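Local atomic coordinates of polysaccharide biosynthesis protein CapD (PDB entry 6BWC), a protein that probably catalyses an NADP-dependent dehydration of UDP-N-acetylglucosamine on the pathway to CMP-pseudaminic acid, a sugar used in flagellin glycosylation. Residues V10-G15 and K33-F38; F83-M88 and V125-N130. The protein carries 2 engineered substitutions. All coordinates share one frame; numbering follows the deposited sequence.

Contact 1. Residues V10-G15 and K33-F38. With NAP (NADP nicotinamide-adenine-dinucleotide phosphate), chain N.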
loop_
_atom_site.group_PDB
_atom_site.type_symbol
_atom_site.label_atom_id
_atom_site.label_comp_id
_atom_site.label_asym_id
_atom_site.label_seq_id
_atom_site.Cartn_x
_atom_site.Cartn_y
_atom_site.Cartn_z
ATOM N N VAL C 10 -23.227 -7.138 -17.838
ATOM C CA VAL C 10 -21.946 -7.392 -18.503
ATOM C C VAL C 10 -20.966 -6.246 -18.298
ATOM O O VAL C 10 -21.330 -5.084 -18.498
ATOM C CB VAL C 10 -22.156 -7.603 -20.014
ATOM C CG1 VAL C 10 -20.816 -7.779 -20.737
ATOM C CG2 VAL C 10 -23.085 -8.790 -20.243
ATOM N N LEU C 11 -19.729 -6.592 -17.920
ATOM C CA LEU C 11 -18.613 -5.641 -17.840
ATOM C C LEU C 11 -17.652 -5.908 -18.998
ATOM O O LEU C 11 -17.181 -7.046 -19.150
ATOM C CB LEU C 11 -17.870 -5.799 -16.517
ATOM C CG LEU C 11 -16.753 -4.811 -16.180
ATOM C CD1 LEU C 11 -17.244 -3.392 -15.926
ATOM C CD2 LEU C 11 -16.019 -5.298 -14.945
ATOM N N ILE C 12 -17.388 -4.882 -19.822
ATOM C CA ILE C 12 -16.312 -4.928 -20.821
ATOM C C ILE C 12 -15.195 -4.036 -20.360
ATOM O O ILE C 12 -15.154 -2.847 -20.709
ATOM C CB ILE C 12 -16.726 -4.457 -22.225
ATOM C CG1 ILE C 12 -18.012 -5.136 -22.681
ATOM C CG2 ILE C 12 -15.615 -4.784 -23.210
ATOM C CD1 ILE C 12 -18.540 -4.568 -23.982
ATOM N N ILE C 13 -14.296 -4.631 -19.578
ATOM C CA ILE C 13 -13.061 -3.979 -19.103
ATOM C C ILE C 13 -12.191 -3.668 -20.323
ATOM O O ILE C 13 -11.573 -4.573 -20.894
ATOM C CB ILE C 13 -12.299 -4.875 -18.070
ATOM C CG1 ILE C 13 -13.124 -5.043 -16.779
ATOM C CG2 ILE C 13 -10.902 -4.326 -17.739
ATOM C CD1 ILE C 13 -12.550 -6.028 -15.792
ATOM N N GLY C 14 -12.173 -2.388 -20.714
ATOM C CA GLY C 14 -11.514 -1.911 -21.940
ATOM C C GLY C 14 -12.467 -1.797 -23.123
ATOM O O GLY C 14 -12.081 -2.081 -24.260
ATOM N N GLY C 15 -13.699 -1.356 -22.859
ATOM C CA GLY C 15 -14.723 -1.181 -23.891
ATOM C C GLY C 15 -14.620 0.068 -24.754
ATOM O O GLY C 15 -15.405 0.230 -25.681
ATOM N N LYS C 33 -29.495 -6.716 -19.549
ATOM C CA LYS C 33 -30.016 -5.761 -18.597
ATOM C C LYS C 33 -29.210 -4.479 -18.625
ATOM O O LYS C 33 -29.779 -3.404 -18.810
ATOM C CB LYS C 33 -30.073 -6.294 -17.171
ATOM C CG LYS C 33 -30.718 -5.278 -16.205
ATOM C CD LYS C 33 -31.468 -5.935 -15.051
ATOM C CE LYS C 33 -32.613 -5.072 -14.536
ATOM N NZ LYS C 33 -33.505 -5.877 -13.651
ATOM N N VAL C 34 -27.899 -4.616 -18.444
ATOM C CA VAL C 34 -26.962 -3.501 -18.547
ATOM C C VAL C 34 -25.657 -4.032 -19.095
ATOM O O VAL C 34 -25.348 -5.196 -18.897
ATOM C CB VAL C 34 -26.744 -2.797 -17.181
ATOM C CG1 VAL C 34 -25.940 -3.652 -16.210
ATOM C CG2 VAL C 34 -26.064 -1.467 -17.365
ATOM N N VAL C 35 -24.928 -3.182 -19.810
ATOM C CA VAL C 35 -23.536 -3.424 -20.179
ATOM C C VAL C 35 -22.757 -2.281 -19.580
ATOM O O VAL C 35 -23.161 -1.138 -19.728
ATOM C CB VAL C 35 -23.306 -3.377 -21.712
ATOM C CG1 VAL C 35 -21.853 -3.727 -22.060
ATOM C CG2 VAL C 35 -24.269 -4.321 -22.438
ATOM N N ARG C 36 -21.648 -2.570 -18.919
ATOM C CA ARG C 36 -20.792 -1.533 -18.380
ATOM C C ARG C 36 -19.529 -1.394 -19.225
ATOM O O ARG C 36 -18.998 -2.388 -19.719
ATOM C CB ARG C 36 -20.455 -1.873 -16.938
ATOM C CG ARG C 36 -21.701 -1.950 -16.045
ATOM C CD ARG C 36 -21.374 -2.000 -14.550
ATOM N NE ARG C 36 -22.547 -2.346 -13.729
ATOM C CZ ARG C 36 -22.499 -2.851 -12.492
ATOM N NH1 ARG C 36 -21.345 -3.097 -11.889
ATOM N NH2 ARG C 36 -23.604 -3.152 -11.839
ATOM N N VAL C 37 -19.089 -0.151 -19.432
ATOM C CA VAL C 37 -17.813 0.171 -20.107
ATOM C C VAL C 37 -16.826 0.711 -19.050
ATOM O O VAL C 37 -17.142 1.681 -18.353
ATOM C CB VAL C 37 -18.009 1.214 -21.235
ATOM C CG1 VAL C 37 -16.691 1.708 -21.781
ATOM C CG2 VAL C 37 -18.785 0.614 -22.383
ATOM N N PHE C 38 -15.646 0.075 -18.958
ATOM C CA PHE C 38 -14.600 0.387 -17.972
ATOM C C PHE C 38 -13.279 0.752 -18.676
ATOM O O PHE C 38 -12.603 -0.106 -19.225
ATOM C CB PHE C 38 -14.403 -0.810 -17.055
ATOM C CG PHE C 38 -13.542 -0.535 -15.847
ATOM C CD1 PHE C 38 -14.111 -0.396 -14.595
ATOM C CD2 PHE C 38 -12.150 -0.451 -15.945
ATOM C CE1 PHE C 38 -13.313 -0.182 -13.471
ATOM C CE2 PHE C 38 -11.355 -0.222 -14.825
ATOM C CZ PHE C 38 -11.931 -0.096 -13.591
HETATM P PA NAP N . -7.103 -0.822 -27.638
HETATM O O1A NAP N . -7.881 -0.227 -28.778
HETATM O O2A NAP N . -5.869 -0.095 -27.226
HETATM O O5B NAP N . -8.051 -1.024 -26.375
HETATM C C5B NAP N . -7.503 -0.943 -25.057
HETATM C C4B NAP N . -8.627 -0.699 -24.055
HETATM O O4B NAP N . -8.193 -0.802 -22.701
HETATM C C3B NAP N . -9.143 0.708 -24.192
HETATM O O3B NAP N . -10.524 0.619 -23.855
HETATM C C2B NAP N . -8.332 1.471 -23.177
HETATM O O2B NAP N . -8.994 2.687 -22.896
HETATM C C1B NAP N . -8.268 0.463 -22.029
HETATM N N9A NAP N . -7.147 0.512 -21.029
HETATM C C8A NAP N . -5.799 0.611 -21.213
HETATM N N7A NAP N . -5.109 0.586 -20.022
HETATM C C5A NAP N . -6.031 0.459 -19.051
HETATM C C6A NAP N . -6.052 0.375 -17.570
HETATM N N6A NAP N . -4.928 0.414 -16.840
HETATM N N1A NAP N . -7.236 0.247 -16.948
HETATM C C2A NAP N . -8.401 0.204 -17.618
HETATM N N3A NAP N . -8.469 0.283 -18.957
HETATM C C4A NAP N . -7.352 0.407 -19.717
HETATM O O3 NAP N . -6.719 -2.368 -27.900
HETATM P PN NAP N . -7.508 -3.454 -28.807
HETATM O O1N NAP N . -9.018 -3.312 -28.679
HETATM O O2N NAP N . -6.857 -3.509 -30.155
HETATM O O5D NAP N . -7.038 -4.816 -28.134
HETATM C C5D NAP N . -7.762 -5.319 -27.038
HETATM C C4D NAP N . -7.063 -6.550 -26.471
HETATM O O4D NAP N . -6.746 -7.418 -27.568
HETATM C C3D NAP N . -5.759 -6.342 -25.680
HETATM O O3D NAP N . -5.836 -7.105 -24.473
HETATM C C2D NAP N . -4.661 -6.876 -26.569
HETATM O O2D NAP N . -3.595 -7.482 -25.830
HETATM C C1D NAP N . -5.408 -7.908 -27.414
HETATM N N1N NAP N . -4.826 -8.167 -28.736
HETATM C C2N NAP N . -4.971 -7.230 -29.688
HETATM C C3N NAP N . -4.469 -7.365 -30.970
HETATM C C7N NAP N . -4.603 -6.310 -32.012
HETATM O O7N NAP N . -3.968 -6.446 -33.060
HETATM N N7N NAP N . -5.361 -5.227 -31.822
HETATM C C4N NAP N . -3.770 -8.624 -31.335
HETATM C C5N NAP N . -3.661 -9.572 -30.220
HETATM C C6N NAP N . -4.209 -9.324 -28.974
HETATM P P2B NAP N . -8.236 3.915 -22.177
HETATM O O1X NAP N . -9.266 5.003 -22.410
HETATM O O2X NAP N . -8.154 3.553 -20.709
HETATM O O3X NAP N . -6.869 4.082 -22.882
#
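Val-10 to Ile-13 pair in parallel with Val-35 to Phe-38 as the two strands of the first beta-alpha-beta unit of a Rossmann fold, with helix 18-29 making the crossover. The strand axes come within 4.6 Å of each other and diverge by 19°. Five backbone hydrogen bonds step along them. Val-10 gives its N-H to Val-34 O and receives that of Arg-36 at its own carbonyl; Ile-12 N then binds Arg-36 O at 3.0 Å. The next link, Phe-38 N to Ile-12 O, is weak at 3.4 Å, whereas Gly-14 N reaches Phe-38 O at 2.8 Å and carries the pairing past the strand end into a type II turn.

Apolar contacts flank this ladder on both faces. On the face beneath helix 18-29, Ile-12 CD1 meets Val-35 CG1 at 3.9 Å, and Leu-24 of that helix packs on both residues and on Val-37. The other face carries Leu-11, Arg-36, Ile-13 and Phe-38. With CG anti to the backbone N (chi1 -174°), Leu-11 swings its CD1 toward the neighbouring strand, between Arg-36 CB at 3.7 Å and Phe-38 CB. The extended Arg-36 chain leads its guanidinium away, to a salt bridge with Glu-77 and a hydrogen bond to Ala-75 O.

The turn and the tip of the second strand meet the adenosine half of NADP. Gly-14 occupies the third turn position with a positive phi of 95°, and its O lies 3.1 Å from ribose O3B. The Phe-38 ring meets the adenine rim to rim, CE2 standing 4.1 Å from C2A near the phenyl plane.

Contact 2. Residues F83-M88 and V125-N130. Engineered in segment 125-130: Asn-130 (natural residue Asp). With NAP (NADP nicotinamide-adenine-dinucleotide phosphate), chain N.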
loop_
_atom_site.group_PDB
_atom_site.type_symbol
_atom_site.label_atom_id
_atom_site.label_comp_id
_atom_site.label_asym_id
_atom_site.label_seq_id
_atom_site.Cartn_x
_atom_site.Cartn_y
_atom_site.Cartn_z
ATOM N N PHE C 83 -15.629 -9.280 -19.709
ATOM C CA PHE C 83 -14.652 -9.315 -20.797
ATOM C C PHE C 83 -13.425 -8.448 -20.443
ATOM O O PHE C 83 -13.519 -7.205 -20.474
ATOM C CB PHE C 83 -15.260 -8.785 -22.112
ATOM C CG PHE C 83 -16.388 -9.604 -22.664
ATOM C CD1 PHE C 83 -16.139 -10.644 -23.548
ATOM C CD2 PHE C 83 -17.722 -9.279 -22.364
ATOM C CE1 PHE C 83 -17.188 -11.375 -24.105
ATOM C CE2 PHE C 83 -18.774 -10.009 -22.917
ATOM C CZ PHE C 83 -18.502 -11.059 -23.787
ATOM N N HIS C 84 -12.291 -9.104 -20.148
ATOM C CA HIS C 84 -11.018 -8.421 -19.824
ATOM C C HIS C 84 -10.183 -8.142 -21.107
ATOM O O HIS C 84 -9.325 -8.913 -21.529
ATOM C CB HIS C 84 -10.271 -9.199 -18.717
ATOM C CG HIS C 84 -8.866 -8.729 -18.428
ATOM N ND1 HIS C 84 -8.441 -7.427 -18.607
ATOM C CD2 HIS C 84 -7.799 -9.404 -17.935
ATOM C CE1 HIS C 84 -7.168 -7.330 -18.268
ATOM N NE2 HIS C 84 -6.758 -8.513 -17.850
ATOM N N VAL C 85 -10.458 -6.977 -21.688
ATOM C CA VAL C 85 -9.929 -6.540 -22.978
ATOM C C VAL C 85 -8.912 -5.352 -22.865
ATOM O O VAL C 85 -8.210 -5.012 -23.844
ATOM C CB VAL C 85 -11.123 -6.176 -23.885
ATOM C CG1 VAL C 85 -10.710 -6.123 -25.353
ATOM C CG2 VAL C 85 -12.237 -7.198 -23.708
ATOM N N ALA C 86 -8.809 -4.732 -21.677
ATOM C CA ALA C 86 -7.748 -3.743 -21.395
ATOM C C ALA C 86 -6.328 -4.352 -21.280
ATOM O O ALA C 86 -6.153 -5.491 -20.781
ATOM C CB ALA C 86 -8.087 -2.931 -20.149
ATOM N N ALA C 87 -5.348 -3.559 -21.753
ATOM C CA ALA C 87 -3.907 -3.900 -21.815
ATOM C C ALA C 87 -3.110 -2.850 -22.584
ATOM O O ALA C 87 -3.633 -2.085 -23.397
ATOM C CB ALA C 87 -3.665 -5.258 -22.465
ATOM N N MET C 88 -1.814 -2.836 -22.320
ATOM C CA MET C 88 -0.875 -2.198 -23.227
ATOM C C MET C 88 -0.511 -3.285 -24.214
ATOM O O MET C 88 0.001 -4.330 -23.798
ATOM C CB MET C 88 0.371 -1.701 -22.494
ATOM C CG MET C 88 0.133 -0.443 -21.676
ATOM S SD MET C 88 1.513 -0.146 -20.592
ATOM C CE MET C 88 2.726 0.377 -21.790
ATOM N N VAL C 125 -13.519 -13.889 -19.729
ATOM C CA VAL C 125 -12.728 -14.172 -20.925
ATOM C C VAL C 125 -11.569 -13.201 -20.973
ATOM O O VAL C 125 -11.781 -12.002 -21.087
ATOM C CB VAL C 125 -13.570 -14.044 -22.199
ATOM C CG1 VAL C 125 -12.692 -14.109 -23.445
ATOM C CG2 VAL C 125 -14.624 -15.149 -22.220
ATOM N N PHE C 126 -10.358 -13.729 -20.849
ATOM C CA PHE C 126 -9.152 -12.949 -21.051
ATOM C C PHE C 126 -8.803 -12.957 -22.543
ATOM O O PHE C 126 -8.980 -13.966 -23.261
ATOM C CB PHE C 126 -7.984 -13.499 -20.223
ATOM C CG PHE C 126 -6.683 -12.768 -20.448
ATOM C CD1 PHE C 126 -6.595 -11.402 -20.215
ATOM C CD2 PHE C 126 -5.544 -13.442 -20.874
ATOM C CE1 PHE C 126 -5.413 -10.709 -20.419
ATOM C CE2 PHE C 126 -4.354 -12.762 -21.085
ATOM C CZ PHE C 126 -4.294 -11.390 -20.866
ATOM N N THR C 127 -8.278 -11.831 -22.987
ATOM C CA THR C 127 -7.973 -11.606 -24.369
ATOM C C THR C 127 -6.450 -11.534 -24.473
ATOM O O THR C 127 -5.839 -10.491 -24.186
ATOM C CB THR C 127 -8.718 -10.338 -24.801
ATOM O OG1 THR C 127 -10.008 -10.722 -25.281
ATOM C CG2 THR C 127 -8.034 -9.617 -25.856
ATOM N N SER C 128 -5.846 -12.669 -24.847
ATOM C CA SER C 128 -4.377 -12.786 -25.028
ATOM C C SER C 128 -4.042 -12.530 -26.473
ATOM O O SER C 128 -4.945 -12.349 -27.293
ATOM C CB SER C 128 -3.859 -14.182 -24.643
ATOM O OG SER C 128 -2.444 -14.235 -24.690
ATOM N N SER C 129 -2.737 -12.515 -26.763
ATOM C CA SER C 129 -2.196 -12.479 -28.128
ATOM C C SER C 129 -1.455 -13.770 -28.477
ATOM O O SER C 129 -1.034 -14.515 -27.595
ATOM C CB SER C 129 -1.220 -11.322 -28.258
ATOM O OG SER C 129 -0.466 -11.439 -29.452
ATOM N N ASN C 130 -1.257 -14.008 -29.774
ATOM C CA ASN C 130 -0.394 -15.091 -30.208
ATOM C C ASN C 130 1.095 -14.740 -29.973
ATOM O O ASN C 130 1.995 -15.549 -30.209
ATOM C CB ASN C 130 -0.795 -15.637 -31.622
ATOM C CG ASN C 130 -0.595 -14.654 -32.813
ATOM O OD1 ASN C 130 -1.332 -14.736 -33.802
ATOM N ND2 ASN C 130 0.402 -13.782 -32.757
HETATM P PA NAP N . -7.103 -0.822 -27.638
HETATM O O1A NAP N . -7.881 -0.227 -28.778
HETATM O O2A NAP N . -5.869 -0.095 -27.226
HETATM O O5B NAP N . -8.051 -1.024 -26.375
HETATM C C5B NAP N . -7.503 -0.943 -25.057
HETATM C C4B NAP N . -8.627 -0.699 -24.055
HETATM O O4B NAP N . -8.193 -0.802 -22.701
HETATM C C3B NAP N . -9.143 0.708 -24.192
HETATM O O3B NAP N . -10.524 0.619 -23.855
HETATM C C2B NAP N . -8.332 1.471 -23.177
HETATM O O2B NAP N . -8.994 2.687 -22.896
HETATM C C1B NAP N . -8.268 0.463 -22.029
HETATM N N9A NAP N . -7.147 0.512 -21.029
HETATM C C8A NAP N . -5.799 0.611 -21.213
HETATM N N7A NAP N . -5.109 0.586 -20.022
HETATM C C5A NAP N . -6.031 0.459 -19.051
HETATM C C6A NAP N . -6.052 0.375 -17.570
HETATM N N6A NAP N . -4.928 0.414 -16.840
HETATM N N1A NAP N . -7.236 0.247 -16.948
HETATM C C2A NAP N . -8.401 0.204 -17.618
HETATM N N3A NAP N . -8.469 0.283 -18.957
HETATM C C4A NAP N . -7.352 0.407 -19.717
HETATM O O3 NAP N . -6.719 -2.368 -27.900
HETATM P PN NAP N . -7.508 -3.454 -28.807
HETATM O O1N NAP N . -9.018 -3.312 -28.679
HETATM O O2N NAP N . -6.857 -3.509 -30.155
HETATM O O5D NAP N . -7.038 -4.816 -28.134
HETATM C C5D NAP N . -7.762 -5.319 -27.038
HETATM C C4D NAP N . -7.063 -6.550 -26.471
HETATM O O4D NAP N . -6.746 -7.418 -27.568
HETATM C C3D NAP N . -5.759 -6.342 -25.680
HETATM O O3D NAP N . -5.836 -7.105 -24.473
HETATM C C2D NAP N . -4.661 -6.876 -26.569
HETATM O O2D NAP N . -3.595 -7.482 -25.830
HETATM C C1D NAP N . -5.408 -7.908 -27.414
HETATM N N1N NAP N . -4.826 -8.167 -28.736
HETATM C C2N NAP N . -4.971 -7.230 -29.688
HETATM C C3N NAP N . -4.469 -7.365 -30.970
HETATM C C7N NAP N . -4.603 -6.310 -32.012
HETATM O O7N NAP N . -3.968 -6.446 -33.060
HETATM N N7N NAP N . -5.361 -5.227 -31.822
HETATM C C4N NAP N . -3.770 -8.624 -31.335
HETATM C C5N NAP N . -3.661 -9.572 -30.220
HETATM C C6N NAP N . -4.209 -9.324 -28.974
HETATM P P2B NAP N . -8.236 3.915 -22.177
HETATM O O1X NAP N . -9.266 5.003 -22.410
HETATM O O2X NAP N . -8.154 3.553 -20.709
HETATM O O3X NAP N . -6.869 4.082 -22.882
#
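Part of the NADP pocket of this Rossmann fold, from the adenine to the nicotinamide, is built where Phe-83 and His-84 run parallel to Val-125 and Phe-126 and the two segments then separate around the cofactor. Pairing is brief: His-84 N donates to Val-125 O at 3.1 Å, and the following bond, from Thr-127 N to His-84 O, is weak.

Paired across the strands, His-84 and Phe-126 share one face of the sheet; with CG anti to the backbone N in both (chi1 171° and 177°), their rings lie side by side, pointing the same way. Their planes are inclined at 39° with centroids 5.1 Å apart, and the imidazole CD2-NE2 side runs along CD1 and CE1 of the phenyl rim. NE2 is hydrogen-bonded to Thr-109 OG1, which would help fix the imidazole's rotation. On the opposite face Phe-83 CD1 lies loosely against Val-125 CB at 4.5 Å.

Further on, both segments line the dinucleotide. Ala-86 sets its methyl over a face of the adenine, CB 3.4 Å from C4A, while Val-85 CG1 rests 3.5 Å from C5D of the nicotinamide ribose. The ribose hydroxyl O3D lies near Val-85 O and Thr-127 O, in weak bonds at most. Ser-129 approaches the nicotinamide with CB 3.6 Å from C5N, and its OG is hydrogen-bonded to O4' of the bound UDP-N-acetylglucosamine and to Ala-131 N. Asn-130, engineered in place of the natural Asp, follows the strand end and makes a weak hydrogen bond to the same ligand through ND2.

Helices enclose the pair on both faces: Val-112 of helix 98-118 packs against His-84 and Ala-146 of helix 138-156 against Phe-126, while helix 207-220 lies against Phe-83 and Val-125. Across the sheet, Phe-126 bonds through its backbone to strand 163-169.

Overall arrangement
Contacts 1 and 2 are adjoining parts of one sheet, their centres 14 Å apart, because strands 9-13 and 81-84 are neighbours in it. Two probable backbone hydrogen bonds join them, Phe-83 N to Leu-11 O and Val-85 N to Ile-13 O, each 2.8 Å. Packing adds to this seam where Val-10 CG1 lies 3.7 Å from Phe-83 CE2. Both contacts direct their C-terminal ends at the same NADP and overlap at its adenosine part; contact 2 alone of the two continues to the nicotinamide. Likewise, of the two, only contact 2 reaches the bound UDP-N-acetylglucosamine.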